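Local structure of mannitol dehydrogenase (Pseudomonas fluorescens, 1LJ8) at residues Ser302-Thr307 with Pro383-Pro388; Val328-Ala333 with Ala404-Ala409. The protein binds NAD and probably acts as a mannitol 2-dehydrogenase, an oxidoreductase interconverting mannitol and fructose. One frame throughout, in Å; residues are numbered along the deposited sequence.

Overall arrangement
Both interactions lie among the helices of the C-terminal domain of this Rossmann-type dehydrogenase. Helix 289-313 comes first and supplies 302-307; helix 325-339 then supplies 328-333. The chain next reaches 383-388, at the junction of helices 378-385 and 387-396, where interaction 1 closes its loop, and one helix later 404-409 on helix 401-413 closes interaction 2. The segments alternate, so the two loops cross, and neither loop contains a strand. The contacts adjoin, their centres about 9 Å apart: A305 packs on Y330 and V406, and L304 O touches V406 CG1. Interaction 1 is the one nearer the cofactor.

Interaction 1: residues Ser302-Thr307 with Pro383-Pro388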
# COMPACT_ATOMS: atom_id res chain seq x y z
N SER A 302 -0.95 6.17 12.25
CA SER A 302 -0.01 7.20 12.70
C SER A 302 0.58 7.95 11.52
O SER A 302 0.78 9.18 11.59
CB SER A 302 1.12 6.56 13.53
OG SER A 302 0.59 6.17 14.79
N HIS A 303 0.83 7.22 10.42
CA HIS A 303 1.40 7.88 9.21
C HIS A 303 0.44 9.00 8.80
O HIS A 303 0.88 10.12 8.55
CB HIS A 303 1.53 6.89 8.05
CG HIS A 303 2.93 6.45 7.75
ND1 HIS A 303 3.19 5.44 6.84
CD2 HIS A 303 4.13 6.86 8.23
CE1 HIS A 303 4.50 5.25 6.76
NE2 HIS A 303 5.09 6.10 7.59
N LEU A 304 -0.86 8.70 8.69
CA LEU A 304 -1.79 9.78 8.28
C LEU A 304 -1.85 10.90 9.28
O LEU A 304 -1.94 12.09 8.92
CB LEU A 304 -3.22 9.29 8.02
CG LEU A 304 -3.53 8.45 6.80
CD1 LEU A 304 -5.04 8.60 6.48
CD2 LEU A 304 -2.75 8.97 5.57
N ALA A 305 -1.80 10.55 10.57
CA ALA A 305 -1.84 11.60 11.60
C ALA A 305 -0.63 12.53 11.51
O ALA A 305 -0.72 13.72 11.80
CB ALA A 305 -1.92 10.96 13.01
N LEU A 306 0.51 12.00 11.11
CA LEU A 306 1.71 12.84 10.97
C LEU A 306 1.83 13.61 9.66
O LEU A 306 2.35 14.75 9.59
CB LEU A 306 2.97 11.97 11.01
CG LEU A 306 3.25 11.13 12.25
CD1 LEU A 306 4.44 10.13 12.01
CD2 LEU A 306 3.58 12.15 13.36
N THR A 307 1.36 12.97 8.61
CA THR A 307 1.66 13.47 7.28
C THR A 307 1.04 14.75 6.77
O THR A 307 1.74 15.56 6.10
CB THR A 307 1.47 12.31 6.27
OG1 THR A 307 2.36 12.53 5.16
CG2 THR A 307 0.02 12.24 5.73
N PRO A 383 -10.66 5.97 4.80
CA PRO A 383 -11.60 4.92 5.24
C PRO A 383 -10.94 3.63 5.69
O PRO A 383 -11.57 2.82 6.38
CB PRO A 383 -12.54 4.71 4.01
CG PRO A 383 -11.64 5.13 2.82
CD PRO A 383 -10.91 6.38 3.40
N LYS A 384 -9.68 3.41 5.30
CA LYS A 384 -8.96 2.22 5.75
C LYS A 384 -8.17 2.44 7.02
O LYS A 384 -8.16 1.58 7.90
CB LYS A 384 -7.94 1.76 4.69
CG LYS A 384 -8.49 0.79 3.68
CD LYS A 384 -9.56 1.40 2.83
CE LYS A 384 -10.10 0.36 1.84
NZ LYS A 384 -11.29 0.86 1.12
N PHE A 385 -7.51 3.60 7.11
CA PHE A 385 -6.56 3.85 8.20
C PHE A 385 -7.04 4.60 9.41
O PHE A 385 -6.47 4.38 10.51
CB PHE A 385 -5.35 4.69 7.71
CG PHE A 385 -4.58 4.11 6.53
CD1 PHE A 385 -3.60 4.90 5.89
CD2 PHE A 385 -4.79 2.78 6.07
CE1 PHE A 385 -2.83 4.37 4.80
CE2 PHE A 385 -4.03 2.25 4.97
CZ PHE A 385 -3.05 3.05 4.35
N THR A 386 -8.03 5.46 9.22
CA THR A 386 -8.44 6.41 10.26
C THR A 386 -9.92 6.40 10.63
O THR A 386 -10.29 6.47 11.80
CB THR A 386 -8.04 7.80 9.78
OG1 THR A 386 -6.64 7.77 9.46
CG2 THR A 386 -8.38 8.90 10.84
N VAL A 387 -10.78 6.33 9.62
CA VAL A 387 -12.19 6.34 9.92
C VAL A 387 -12.65 5.20 10.85
O VAL A 387 -13.51 5.44 11.69
CB VAL A 387 -13.03 6.37 8.61
CG1 VAL A 387 -14.53 6.29 8.93
CG2 VAL A 387 -12.76 7.69 7.86
N PRO A 388 -12.10 3.97 10.73
CA PRO A 388 -12.57 2.91 11.66
C PRO A 388 -12.32 3.31 13.13
O PRO A 388 -13.18 3.11 14.02
CB PRO A 388 -11.76 1.69 11.23
CG PRO A 388 -11.70 1.88 9.73
CD PRO A 388 -11.31 3.37 9.63
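L304 and F385 bring the two backbones closest, their CA atoms 7.6 Å apart, where the middle of helix 289-313 passes the junction between helices 378-385 and 387-396. Their side chains, together with that of T386, make the whole contact. L304 CG lies at the edge of the F385 ring and in its plane, 3.7 Å from CD1, and the two side chains run nearly perpendicular; the leucine therefore abuts the rim of the phenyl group. Its CD1 methyl reaches on to the hydroxyl of T386, 3.5 Å from OG1, and also lies 4.0 Å from F385 CD1. The threonine presents this oxygen because OG1 stands beside its own backbone N (chi1 -54°), which sends CG2 anti to that nitrogen. T386 occupies the N-cap position of helix 387-396, yet its side chain makes no capping bond. Beyond the contact, F385 packs on E133 and N191, both NAD-binding residues, and its side chain is about 6 Å from the bound dinucleotide. All three residues are buried and meet by van der Waals packing alone, so shape rather than polar bonding joins helix 289-313 to the phenylalanine that backs this part of the cofactor site.

Interaction 2: residues Val328-Ala333 with Ala404-Ala409; sequences VAYMRA and ALVVAA
Y330 meets L405 and V406 with the outer end of its ring, and these three buried side chains account for the contact between helices 325-339 and 401-413. The phenol oxygen comes nearest: OH lies 3.3 Å from V406 CG2, a methyl at the ring edge and near its plane, and 3.7 Å from L405 CB. L405 CD2 approaches the ring obliquely, 3.9 Å from both Y330 CZ and CE1. A long arm is needed, since even the closest CA atoms, those of Y330 and L405, are 10.4 Å apart; with CG anti to the backbone N (chi1 173°), the tyrosine ring bridges most of that distance. In L405, CG is also anti to the backbone N (chi1 178°), and the second torsion (63°) turns CD2 toward the phenol. The hydroxyl, set among aliphatic groups, is hydrogen-bonded to R402 O, near the start of helix 401-413, which ties the ring to the same helix that it packs against. Further out, V406 packs on A305 of helix 289-313 and on F382 of helix 378-385. Away from the NAD site, the tyrosine thus reaches from helix 325-339 to helix 401-413, with L309 of helix 289-313 and L488 of helix 463-488 packed against it.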
# COMPACT_ATOMS: atom_id res chain seq x y z
N VAL A 328 5.92 13.68 17.84
CA VAL A 328 6.10 12.40 18.51
C VAL A 328 5.08 12.24 19.62
O VAL A 328 4.46 11.19 19.76
CB VAL A 328 7.55 12.28 19.13
CG1 VAL A 328 7.73 10.96 19.83
CG2 VAL A 328 8.62 12.44 18.03
N ALA A 329 4.89 13.30 20.42
CA ALA A 329 3.91 13.23 21.53
C ALA A 329 2.49 13.03 21.00
O ALA A 329 1.68 12.26 21.57
CB ALA A 329 4.00 14.49 22.38
N TYR A 330 2.17 13.73 19.93
CA TYR A 330 0.85 13.57 19.31
C TYR A 330 0.63 12.13 18.80
O TYR A 330 -0.43 11.53 19.06
CB TYR A 330 0.70 14.59 18.17
CG TYR A 330 -0.55 14.44 17.32
CD1 TYR A 330 -1.83 14.58 17.86
CD2 TYR A 330 -0.44 14.19 15.95
CE1 TYR A 330 -2.97 14.48 17.05
CE2 TYR A 330 -1.56 14.09 15.13
CZ TYR A 330 -2.82 14.24 15.69
OH TYR A 330 -3.94 14.17 14.88
N MSE A 331 1.61 11.57 18.07
CA MSE A 331 1.50 10.17 17.59
C MSE A 331 1.32 9.19 18.77
O MSE A 331 0.48 8.27 18.72
CB MSE A 331 2.77 9.76 16.82
CG MSE A 331 2.92 8.24 16.55
SE MSE A 331 4.55 8.04 15.44
CE MSE A 331 4.63 6.08 15.42
N ARG A 332 2.11 9.38 19.83
CA ARG A 332 1.98 8.48 20.97
C ARG A 332 0.60 8.59 21.62
O ARG A 332 0.01 7.58 22.01
CB ARG A 332 3.07 8.77 22.03
CG ARG A 332 4.46 8.38 21.63
CD ARG A 332 5.36 8.44 22.87
NE ARG A 332 6.78 8.28 22.57
CZ ARG A 332 7.41 7.11 22.39
NH1 ARG A 332 6.75 5.96 22.47
NH2 ARG A 332 8.72 7.10 22.17
N ALA A 333 0.09 9.81 21.71
CA ALA A 333 -1.25 9.98 22.32
C ALA A 333 -2.31 9.32 21.43
O ALA A 333 -3.22 8.65 21.90
CB ALA A 333 -1.56 11.47 22.49
N ALA A 404 -9.91 13.94 14.97
CA ALA A 404 -10.52 15.00 14.15
C ALA A 404 -9.43 15.89 13.57
O ALA A 404 -9.59 16.39 12.46
CB ALA A 404 -11.53 15.89 15.02
N LEU A 405 -8.35 16.08 14.30
CA LEU A 405 -7.26 16.94 13.81
C LEU A 405 -6.65 16.34 12.54
O LEU A 405 -6.24 17.10 11.66
CB LEU A 405 -6.16 17.13 14.90
CG LEU A 405 -4.95 18.00 14.47
CD1 LEU A 405 -5.46 19.45 14.14
CD2 LEU A 405 -3.89 18.03 15.59
N VAL A 406 -6.59 15.01 12.43
CA VAL A 406 -6.05 14.40 11.21
C VAL A 406 -6.90 14.82 9.99
O VAL A 406 -6.37 15.14 8.90
CB VAL A 406 -6.05 12.85 11.28
CG1 VAL A 406 -5.35 12.28 10.01
CG2 VAL A 406 -5.34 12.36 12.55
N VAL A 407 -8.22 14.77 10.16
CA VAL A 407 -9.15 15.12 9.08
C VAL A 407 -9.10 16.63 8.78
O VAL A 407 -9.18 17.05 7.61
CB VAL A 407 -10.62 14.68 9.44
CG1 VAL A 407 -11.61 14.96 8.25
CG2 VAL A 407 -10.64 13.18 9.74
N ALA A 408 -9.02 17.45 9.83
CA ALA A 408 -8.92 18.89 9.67
C ALA A 408 -7.59 19.23 8.93
O ALA A 408 -7.54 20.14 8.05
CB ALA A 408 -8.94 19.57 11.08
N ALA A 409 -6.53 18.52 9.30
CA ALA A 409 -5.20 18.76 8.68
C ALA A 409 -5.30 18.46 7.18
O ALA A 409 -4.78 19.20 6.34
CB ALA A 409 -4.11 17.86 9.33